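Local coordinates for protein angiogenin-1 (Salmo salar, PDB 7BFK) that probably cleaves RNA as a secreted endonuclease of the pancreatic ribonuclease family, at residues K43-L48 / F76-C81. Numbering follows the deposited sequence.
Sequences KNTFIL and FSVVIC
F46 and V79 face each other as a hydrogen-bonded pair near the middle of two antiparallel strands. F46 N meets V79 O at 2.8 Å in a nearly straight bond (177°), and V79 N returns to F46 O at 3.0 Å. N44 and C81 form the next such pair, with C81 N 2.9 Å from N44 O. The ring of F46 has CG anti to its carbonyl carbon (chi1 -60°), which carries it back along its own strand. There its CE1 lies 3.7 Å from C81 SG, an oblique sulfur-aromatic contact. N44 ND2 sits over one ring face, offset toward the rim, and donates to Q13 O, while N44 OD1 takes a hydrogen bond from K41 NZ. C81 is also disulfide-bonded to C24, so this face ties the sheet to helix 24-32.

The pairing belongs to the curved antiparallel sheet of the ribonuclease A fold. Strand 76-85 lies between strand 43-47 and strand 93-108.

On the opposite face T45 packs beside I80 and across V78. Its CG2 touches I80 CG1 at 3.9 Å, while OG1 bonds to D120, which also pairs with K43 NZ. A valine in place of T45 would probably leave D120 without this hydroxyl partner, held by K43 but freer to turn. Packing is closer at I47, whose CG2 comes within 3.4 Å of F76 CD2, oblique to the ring.

The ends are more open to solvent. K43 lays its aliphatic chain alongside I80 CG2 at an exposed margin. At the other end L48 N still bonds to S77 O at 2.9 Å. L48 CD1 reaches V79 CG2 at 4.0 Å. Beyond this, a water takes over from direct pairing, donating to L48 O and accepting from S77 N.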
loop_
_atom_site.group_PDB
_atom_site.type_symbol
_atom_site.label_atom_id
_atom_site.label_comp_id
_atom_site.label_asym_id
_atom_site.label_seq_id
_atom_site.Cartn_x
_atom_site.Cartn_y
_atom_site.Cartn_z
ATOM N N LYS A 43 2.830 -9.725 -2.243
ATOM C CA LYS A 43 2.434 -8.559 -3.046
ATOM C C LYS A 43 2.422 -7.312 -2.177
ATOM O O LYS A 43 2.135 -7.418 -0.964
ATOM C CB LYS A 43 1.034 -8.778 -3.629
ATOM C CG LYS A 43 0.531 -7.690 -4.552
ATOM C CD LYS A 43 -0.746 -8.099 -5.288
ATOM C CE LYS A 43 -1.875 -8.462 -4.347
ATOM N NZ LYS A 43 -2.508 -7.254 -3.764
ATOM N N ASN A 44 2.726 -6.178 -2.782
ATOM C CA ASN A 44 2.542 -4.869 -2.128
ATOM C C ASN A 44 2.221 -3.851 -3.204
ATOM O O ASN A 44 2.885 -3.861 -4.227
ATOM C CB ASN A 44 3.723 -4.431 -1.283
ATOM C CG ASN A 44 3.313 -3.345 -0.317
ATOM O OD1 ASN A 44 2.709 -3.646 0.701
ATOM N ND2 ASN A 44 3.682 -2.104 -0.618
ATOM N N THR A 45 1.208 -3.034 -2.954
ATOM C CA THR A 45 0.741 -1.963 -3.856
ATOM C C THR A 45 1.138 -0.594 -3.268
ATOM O O THR A 45 0.802 -0.311 -2.084
ATOM C CB THR A 45 -0.763 -2.096 -4.104
ATOM O OG1 THR A 45 -1.058 -3.454 -4.462
ATOM C CG2 THR A 45 -1.265 -1.138 -5.152
ATOM N N PHE A 46 1.780 0.216 -4.090
ATOM C CA PHE A 46 2.225 1.599 -3.792
ATOM C C PHE A 46 1.351 2.591 -4.558
ATOM O O PHE A 46 1.113 2.388 -5.750
ATOM C CB PHE A 46 3.700 1.770 -4.166
ATOM C CG PHE A 46 4.637 0.842 -3.438
ATOM C CD1 PHE A 46 4.923 -0.413 -3.952
ATOM C CD2 PHE A 46 5.231 1.219 -2.239
ATOM C CE1 PHE A 46 5.784 -1.272 -3.285
ATOM C CE2 PHE A 46 6.082 0.354 -1.565
ATOM C CZ PHE A 46 6.351 -0.892 -2.090
ATOM N N ILE A 47 0.862 3.619 -3.862
ATOM C CA ILE A 47 0.051 4.720 -4.448
ATOM C C ILE A 47 0.989 5.888 -4.777
ATOM O O ILE A 47 1.729 6.332 -3.889
ATOM C CB ILE A 47 -1.067 5.159 -3.495
ATOM C CG1 ILE A 47 -1.918 3.978 -3.023
ATOM C CG2 ILE A 47 -1.922 6.227 -4.151
ATOM C CD1 ILE A 47 -2.764 4.309 -1.835
ATOM N N LEU A 48 0.933 6.389 -6.001
ATOM C CA LEU A 48 1.768 7.541 -6.429
ATOM C C LEU A 48 0.981 8.824 -6.172
ATOM O O LEU A 48 0.387 9.334 -7.109
ATOM C CB LEU A 48 2.155 7.374 -7.903
ATOM C CG LEU A 48 3.312 6.408 -8.172
ATOM C CD1 LEU A 48 2.988 4.995 -7.728
ATOM C CD2 LEU A 48 3.720 6.410 -9.647
ATOM N N PHE A 76 -6.082 6.370 -8.838
ATOM C CA PHE A 76 -4.686 6.717 -8.520
ATOM C C PHE A 76 -3.749 5.937 -9.448
ATOM O O PHE A 76 -4.129 4.837 -9.915
ATOM C CB PHE A 76 -4.359 6.353 -7.058
ATOM C CG PHE A 76 -4.965 7.255 -6.022
ATOM C CD1 PHE A 76 -6.258 7.050 -5.569
ATOM C CD2 PHE A 76 -4.256 8.340 -5.521
ATOM C CE1 PHE A 76 -6.811 7.896 -4.621
ATOM C CE2 PHE A 76 -4.819 9.181 -4.569
ATOM C CZ PHE A 76 -6.095 8.959 -4.129
ATOM N N SER A 77 -2.586 6.504 -9.768
ATOM C CA SER A 77 -1.479 5.748 -10.383
ATOM C C SER A 77 -0.927 4.852 -9.288
ATOM O O SER A 77 -0.676 5.373 -8.185
ATOM C CB SER A 77 -0.377 6.607 -10.936
ATOM O OG SER A 77 -0.773 7.194 -12.144
ATOM N N VAL A 78 -0.777 3.567 -9.571
ATOM C CA VAL A 78 -0.226 2.609 -8.581
ATOM C C VAL A 78 0.871 1.797 -9.250
ATOM O O VAL A 78 0.901 1.688 -10.495
ATOM C CB VAL A 78 -1.319 1.698 -7.980
ATOM C CG1 VAL A 78 -2.391 2.500 -7.260
ATOM C CG2 VAL A 78 -1.946 0.791 -9.025
ATOM N N VAL A 79 1.758 1.284 -8.421
ATOM C CA VAL A 79 2.798 0.301 -8.791
ATOM C C VAL A 79 2.536 -0.912 -7.906
ATOM O O VAL A 79 2.449 -0.733 -6.675
ATOM C CB VAL A 79 4.228 0.844 -8.620
ATOM C CG1 VAL A 79 5.242 -0.287 -8.671
ATOM C CG2 VAL A 79 4.550 1.922 -9.665
ATOM N N ILE A 80 2.403 -2.082 -8.519
ATOM C CA ILE A 80 2.183 -3.378 -7.835
ATOM C C ILE A 80 3.459 -4.202 -7.976
ATOM O O ILE A 80 3.908 -4.446 -9.138
ATOM C CB ILE A 80 0.947 -4.097 -8.413
ATOM C CG1 ILE A 80 -0.290 -3.195 -8.356
ATOM C CG2 ILE A 80 0.698 -5.430 -7.704
ATOM C CD1 ILE A 80 -1.329 -3.530 -9.371
ATOM N N CYS A 81 4.042 -4.567 -6.842
ATOM C CA CYS A 81 5.206 -5.478 -6.745
ATOM C C CYS A 81 4.675 -6.861 -6.370
ATOM O O CYS A 81 4.095 -7.020 -5.263
ATOM C CB CYS A 81 6.232 -4.944 -5.757
ATOM S SG CYS A 81 6.819 -3.291 -6.204
HETATM O O HOH W 1 -2.088 9.021 -8.455
#